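Side-chain contacts in citrate lyase, subunit 1 (Methanosaeta concilii, PDB 6HXI), which probably cleaves citrate with ATP and coenzyme A to give acetyl-CoA and oxaloacetate, or works as part of the enzyme that does: residues Arg17-Pro20 with Glu21-Asp25; Pro49-Thr53 with Thr54-Val58; Arg4-Glu8 with Tyr9-Asn13. All coordinates share one frame; numbering follows the deposited sequence.

Overall arrangement
All three contacts are local turns of chain within the ATP-grasp domain near the amino terminus, and they come in the order contact 3, contact 1, contact 2. Contacts 3 and 1 share helix 8-18: residues 4-13 lead from strand 3-6 into its first turn, and residues 17-25 take the chain off it, with centres about 17 Å apart. Contact 2 has its centre about 20 Å from contact 3 and 24 Å from contact 1. Strand 3-6 is the outermost strand, within this chain, of the antiparallel sheet that includes strand 209-220, whereas strand 56-60 belongs to a second one. Contacts 3 and 2 thus join a strand and a helix, one in each sheet, and at contact 1 helix 8-18 gives way to a loop.

Contact 1: Arg17-Pro20 with Glu21-Asp25; sequences RYLP and EYLDD
Tyr18 and Glu21 run side by side and point the same way, the carboxylate plane turned 81° from the ring. Glu21 OE2 comes within 3.5 Å of Tyr18 CD1, while Glu21 CB rests 3.3 Å from Tyr18 O. On the ring's face lies Arg17 CG, offset toward the rim, and Tyr18 CE2 in turn sits over the centre of one face of the Arg17 guanidinium. Tyr22 swings its ring beside the same carbonyl, with CD2 3.5 Å from Tyr18 O; its hydroxyl is hydrogen-bonded to Arg230. The backbone here leaves helix 8-18 through a short 3-10 segment on its way to the loop before strand 33-35. Leu19 O is gripped by two amides: Leu23 N approaches nearly along the C=O axis at 3.1 Å, and Tyr22 N from above the carbonyl plane. Leu19 CG stands anti to the backbone N (chi1 -163°), bringing CD2 to Leu23 CD2 at 3.8 Å; the side chain also touches Phe182 and Phe189 of helix 173-192. Asp25 crosses Leu19 at about a right angle, its OD2 3.6 Å from Leu19 CD2 and buried without a polar partner. Pro20 lies obliquely across Asp25, its CG packed against Asp25 O.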
# COMPACT_ATOMS: atom_id res chain seq x y z
N ARG C 17 37.96 -38.12 38.51
CA ARG C 17 36.85 -37.17 38.45
C ARG C 17 35.46 -37.80 38.44
O ARG C 17 34.62 -37.40 39.24
CB ARG C 17 37.01 -36.22 37.23
CG ARG C 17 36.25 -34.90 37.36
CD ARG C 17 37.03 -33.72 36.80
NE ARG C 17 36.68 -33.44 35.40
CZ ARG C 17 37.36 -33.88 34.35
NH1 ARG C 17 38.44 -34.65 34.51
NH2 ARG C 17 36.97 -33.56 33.12
N TYR C 18 35.21 -38.75 37.53
CA TYR C 18 33.85 -39.27 37.32
C TYR C 18 33.53 -40.64 37.99
O TYR C 18 32.35 -40.88 38.25
CB TYR C 18 33.51 -39.25 35.81
CG TYR C 18 33.61 -37.84 35.27
CD1 TYR C 18 32.67 -36.87 35.64
CD2 TYR C 18 34.72 -37.43 34.54
CE1 TYR C 18 32.81 -35.55 35.22
CE2 TYR C 18 34.87 -36.11 34.14
CZ TYR C 18 33.91 -35.17 34.48
OH TYR C 18 34.03 -33.85 34.09
N LEU C 19 34.52 -41.46 38.37
CA LEU C 19 34.19 -42.71 39.06
C LEU C 19 33.55 -42.51 40.47
O LEU C 19 32.61 -43.26 40.78
CB LEU C 19 35.35 -43.71 39.12
CG LEU C 19 34.93 -45.16 39.44
CD1 LEU C 19 34.37 -45.88 38.20
CD2 LEU C 19 36.09 -45.95 40.03
N PRO C 20 33.93 -41.48 41.30
CA PRO C 20 33.25 -41.29 42.60
C PRO C 20 31.75 -40.92 42.54
O PRO C 20 31.15 -40.69 43.59
CB PRO C 20 34.07 -40.19 43.28
CG PRO C 20 35.35 -40.13 42.54
CD PRO C 20 35.02 -40.50 41.14
N GLU C 21 31.15 -40.88 41.33
CA GLU C 21 29.74 -40.57 41.06
C GLU C 21 28.89 -41.85 40.99
O GLU C 21 27.67 -41.79 41.13
CB GLU C 21 29.60 -39.79 39.74
CG GLU C 21 29.94 -38.31 39.87
CD GLU C 21 29.87 -37.49 38.60
OE1 GLU C 21 29.01 -37.78 37.73
OE2 GLU C 21 30.65 -36.51 38.49
N TYR C 22 29.55 -42.99 40.76
CA TYR C 22 28.97 -44.33 40.65
C TYR C 22 29.34 -45.18 41.88
O TYR C 22 28.55 -46.02 42.33
CB TYR C 22 29.49 -45.02 39.36
CG TYR C 22 29.30 -44.21 38.09
CD1 TYR C 22 28.02 -43.97 37.58
CD2 TYR C 22 30.38 -43.66 37.42
CE1 TYR C 22 27.84 -43.23 36.41
CE2 TYR C 22 30.21 -42.93 36.24
CZ TYR C 22 28.93 -42.71 35.74
OH TYR C 22 28.75 -41.97 34.60
N LEU C 23 30.54 -44.94 42.42
CA LEU C 23 31.16 -45.61 43.55
C LEU C 23 31.44 -44.57 44.66
O LEU C 23 31.16 -43.39 44.48
CB LEU C 23 32.48 -46.19 43.01
CG LEU C 23 33.17 -47.33 43.75
CD1 LEU C 23 32.26 -48.55 43.87
CD2 LEU C 23 34.46 -47.70 43.04
N ASP C 24 32.00 -45.02 45.80
CA ASP C 24 32.43 -44.12 46.88
C ASP C 24 33.96 -44.01 46.74
O ASP C 24 34.70 -44.17 47.70
CB ASP C 24 32.02 -44.66 48.27
CG ASP C 24 30.55 -44.99 48.43
OD1 ASP C 24 29.74 -44.45 47.64
OD2 ASP C 24 30.22 -45.78 49.33
N ASP C 25 34.41 -43.76 45.49
CA ASP C 25 35.81 -43.67 45.06
C ASP C 25 36.43 -42.31 45.36
O ASP C 25 37.15 -41.73 44.53
CB ASP C 25 35.97 -44.08 43.57
CG ASP C 25 37.41 -44.18 43.11
OD1 ASP C 25 38.21 -44.87 43.79
OD2 ASP C 25 37.76 -43.51 42.10

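Contact 2: Pro49-Thr53 with Thr54-Val58; sequences PWLKT and TRLVV
Trp50 reaches forward from the short helix 50-53 to meet Thr54 and Leu56 with different parts of its side chain. Its CB lies 4.1 Å from Thr54 OG1, which sits at the indole edge, near the ring plane. CG is held between the backbone N and the carbonyl carbon (chi1 62°), which places the indole where its six-membered ring can meet Leu56, and Leu51 CG lies over one face, offset toward the rim. On the six-membered ring, CZ3 meets Leu56 CD2 at 3.7 Å; the two side chains meet at a slant, and Pro110 of strand 106-110 also touches the indole. The same methyl of Leu56 approaches Leu51 CD2 at 4.3 Å, so one branch packs on both helix residues. On the backbone of the same tryptophan, Trp50 O accepts a hydrogen bond from Thr54 OG1 at 2.7 Å, the hydroxyl tilted 26° from the carbonyl plane. Thr53 N reaches this oxygen from the opposite face, giving it two donors. A water donates to Thr54 OG1 at 3.1 Å and makes a weak bond with Thr53 OG1. Thr54 thus ties its hydroxyl back to the carbonyl four residues earlier, where a weakly bonded helix gives way to strand 56-60: a helix-to-strand turn leading into the antiparallel sheet shared with strand 106-110 in the ATP-grasp region.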
# COMPACT_ATOMS: atom_id res chain seq x y z
N PRO C 49 51.56 -29.23 44.93
CA PRO C 49 52.46 -29.16 46.09
C PRO C 49 52.83 -30.55 46.61
O PRO C 49 53.97 -30.75 47.02
CB PRO C 49 51.67 -28.35 47.12
CG PRO C 49 50.51 -27.75 46.37
CD PRO C 49 50.22 -28.70 45.27
N TRP C 50 51.89 -31.53 46.51
CA TRP C 50 52.06 -32.94 46.92
C TRP C 50 53.33 -33.62 46.36
O TRP C 50 53.83 -34.55 46.98
CB TRP C 50 50.81 -33.77 46.57
CG TRP C 50 50.50 -33.84 45.11
CD1 TRP C 50 49.64 -33.03 44.42
CD2 TRP C 50 51.04 -34.76 44.15
NE1 TRP C 50 49.60 -33.40 43.09
CE2 TRP C 50 50.47 -34.45 42.90
CE3 TRP C 50 51.96 -35.82 44.23
CZ2 TRP C 50 50.79 -35.16 41.73
CZ3 TRP C 50 52.29 -36.52 43.08
CH2 TRP C 50 51.69 -36.20 41.85
N LEU C 51 53.83 -33.15 45.18
CA LEU C 51 55.03 -33.68 44.51
C LEU C 51 56.25 -33.72 45.42
O LEU C 51 56.91 -34.75 45.52
CB LEU C 51 55.36 -32.84 43.25
CG LEU C 51 54.47 -32.99 42.03
CD1 LEU C 51 54.71 -31.86 41.05
CD2 LEU C 51 54.71 -34.32 41.32
N LYS C 52 56.53 -32.59 46.09
CA LYS C 52 57.69 -32.41 46.96
C LYS C 52 57.66 -33.23 48.27
O LYS C 52 58.73 -33.52 48.82
CB LYS C 52 57.90 -30.91 47.25
CG LYS C 52 58.18 -30.07 45.99
CD LYS C 52 58.41 -28.59 46.29
CE LYS C 52 59.87 -28.23 46.46
NZ LYS C 52 60.07 -26.79 46.74
N THR C 53 56.46 -33.64 48.75
CA THR C 53 56.27 -34.35 50.02
C THR C 53 55.77 -35.82 49.91
O THR C 53 55.44 -36.42 50.94
CB THR C 53 55.33 -33.52 50.92
OG1 THR C 53 54.34 -32.84 50.13
CG2 THR C 53 56.08 -32.52 51.78
N THR C 54 55.71 -36.40 48.69
CA THR C 54 55.22 -37.77 48.49
C THR C 54 56.26 -38.64 47.74
O THR C 54 57.08 -38.09 47.00
CB THR C 54 53.86 -37.74 47.74
OG1 THR C 54 53.02 -36.74 48.32
CG2 THR C 54 53.12 -39.08 47.75
N ARG C 55 56.22 -39.98 47.95
CA ARG C 55 57.08 -40.91 47.21
C ARG C 55 56.41 -41.10 45.85
O ARG C 55 55.19 -41.30 45.78
CB ARG C 55 57.29 -42.24 47.95
CG ARG C 55 58.23 -42.15 49.17
CD ARG C 55 59.58 -41.49 48.91
NE ARG C 55 60.46 -42.28 48.04
CZ ARG C 55 61.75 -42.49 48.26
NH1 ARG C 55 62.34 -41.97 49.34
NH2 ARG C 55 62.47 -43.21 47.41
N LEU C 56 57.19 -40.98 44.78
CA LEU C 56 56.71 -40.97 43.40
C LEU C 56 57.01 -42.21 42.54
O LEU C 56 57.76 -43.10 42.93
CB LEU C 56 57.26 -39.72 42.69
CG LEU C 56 57.15 -38.37 43.41
CD1 LEU C 56 57.92 -37.33 42.69
CD2 LEU C 56 55.70 -37.92 43.55
N VAL C 57 56.34 -42.22 41.37
CA VAL C 57 56.46 -43.14 40.23
C VAL C 57 56.47 -42.23 38.98
O VAL C 57 55.58 -41.38 38.83
CB VAL C 57 55.33 -44.21 40.15
CG1 VAL C 57 55.47 -45.08 38.90
CG2 VAL C 57 55.31 -45.09 41.38
N VAL C 58 57.47 -42.39 38.12
CA VAL C 58 57.54 -41.61 36.89
C VAL C 58 57.83 -42.59 35.73
O VAL C 58 58.75 -43.42 35.82
CB VAL C 58 58.45 -40.34 36.96
CG1 VAL C 58 59.86 -40.65 37.47
CG2 VAL C 58 58.49 -39.57 35.64
O HOH W 1 51.95 -35.08 50.77

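Contact 3: Arg4-Glu8 with Tyr9-Asn13; sequences RGIRE and YDAKN
Ala11 N donates to Arg7 O (3.0 Å) and Lys12 N to Glu8 O (2.9 Å), two successive i to i+4 bonds that open helix 8-18 behind Arg7 at the N-cap. One turn apart, Glu8 and Lys12 lie side by side, both extended beyond CG. Glu8 CG is anti to its own amide nitrogen (chi1 -164°), which sets the carboxylate alongside the lysine tail. There OE2 takes Lys12 NZ on its anti lone pair in a 2.8 Å salt bridge, and Lys12 CE lies 3.4 Å from the same oxygen. Lys59 is a second partner of OE2, while Lys12 NZ also reaches Glu109 and Leu213 O. A methionine in place of Lys12 would probably keep much of the chain packing but leave the carboxylates of Glu8 and Glu109 without this shared positive charge. Arg7 and Asp10 also run alongside each other, Asp10 OD2 3.6 Å from Arg7 CB, but the guanidinium goes on to Asp61 O. Ile6 CD1 packs on Ala11 CB at 3.9 Å, and both residues touch Ala217 of strand 209-220. The whole is a strand-to-helix junction, joining strand 3-6 to the helix packed against its sheet.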
# COMPACT_ATOMS: atom_id res chain seq x y z
N ARG C 4 40.26 -44.00 19.54
CA ARG C 4 41.49 -43.23 19.75
C ARG C 4 42.03 -43.41 21.16
O ARG C 4 41.30 -43.21 22.13
CB ARG C 4 41.28 -41.73 19.43
CG ARG C 4 40.81 -41.43 17.99
CD ARG C 4 41.94 -40.90 17.17
NE ARG C 4 41.88 -39.44 17.01
CZ ARG C 4 42.94 -38.64 17.09
NH1 ARG C 4 44.14 -39.14 17.35
NH2 ARG C 4 42.80 -37.33 16.90
N GLY C 5 43.30 -43.78 21.25
CA GLY C 5 44.00 -44.02 22.50
C GLY C 5 44.26 -42.74 23.27
O GLY C 5 44.42 -41.68 22.66
N ILE C 6 44.23 -42.81 24.60
CA ILE C 6 44.45 -41.62 25.44
C ILE C 6 45.56 -41.88 26.44
O ILE C 6 45.80 -43.03 26.81
CB ILE C 6 43.14 -41.06 26.11
CG1 ILE C 6 42.40 -42.12 26.96
CG2 ILE C 6 42.21 -40.47 25.05
CD1 ILE C 6 41.44 -41.53 27.97
N ARG C 7 46.24 -40.82 26.89
CA ARG C 7 47.30 -40.91 27.88
C ARG C 7 46.73 -41.44 29.18
O ARG C 7 45.58 -41.16 29.53
CB ARG C 7 47.98 -39.56 28.14
CG ARG C 7 48.71 -39.02 26.94
CD ARG C 7 49.75 -37.98 27.29
NE ARG C 7 50.00 -37.09 26.15
CZ ARG C 7 50.75 -37.40 25.10
NH1 ARG C 7 50.88 -36.54 24.09
NH2 ARG C 7 51.35 -38.58 25.02
N GLU C 8 47.56 -42.24 29.88
CA GLU C 8 47.29 -42.81 31.20
C GLU C 8 46.88 -41.65 32.13
O GLU C 8 45.94 -41.80 32.91
CB GLU C 8 48.56 -43.50 31.72
CG GLU C 8 48.35 -44.46 32.87
CD GLU C 8 49.60 -45.18 33.34
OE1 GLU C 8 50.47 -45.51 32.49
OE2 GLU C 8 49.71 -45.44 34.56
N TYR C 9 47.55 -40.48 31.99
CA TYR C 9 47.29 -39.24 32.72
C TYR C 9 45.82 -38.83 32.59
O TYR C 9 45.15 -38.62 33.60
CB TYR C 9 48.23 -38.11 32.23
CG TYR C 9 47.90 -36.74 32.77
CD1 TYR C 9 48.13 -36.42 34.11
CD2 TYR C 9 47.36 -35.75 31.95
CE1 TYR C 9 47.83 -35.16 34.62
CE2 TYR C 9 47.02 -34.50 32.46
CZ TYR C 9 47.27 -34.20 33.79
OH TYR C 9 46.97 -32.96 34.31
N ASP C 10 45.31 -38.81 31.34
CA ASP C 10 43.95 -38.45 30.98
C ASP C 10 42.91 -39.48 31.46
O ASP C 10 41.87 -39.09 32.00
CB ASP C 10 43.86 -38.23 29.46
CG ASP C 10 44.73 -37.09 28.94
OD1 ASP C 10 44.82 -36.03 29.61
OD2 ASP C 10 45.28 -37.23 27.81
N ALA C 11 43.21 -40.79 31.29
CA ALA C 11 42.34 -41.90 31.69
C ALA C 11 42.14 -41.94 33.23
O ALA C 11 41.01 -42.06 33.71
CB ALA C 11 42.90 -43.21 31.17
N LYS C 12 43.25 -41.80 33.98
CA LYS C 12 43.27 -41.78 35.45
C LYS C 12 42.58 -40.52 35.98
O LYS C 12 41.91 -40.60 37.01
CB LYS C 12 44.70 -41.88 35.98
CG LYS C 12 45.25 -43.30 35.91
CD LYS C 12 46.69 -43.37 36.33
CE LYS C 12 47.05 -44.81 36.61
NZ LYS C 12 48.47 -44.96 37.01
N ASN C 13 42.74 -39.37 35.29
CA ASN C 13 42.11 -38.11 35.65
C ASN C 13 40.60 -38.22 35.49
O ASN C 13 39.87 -37.76 36.38
CB ASN C 13 42.65 -36.94 34.82
CG ASN C 13 43.03 -35.74 35.65
OD1 ASN C 13 42.25 -35.24 36.47
ND2 ASN C 13 44.24 -35.26 35.45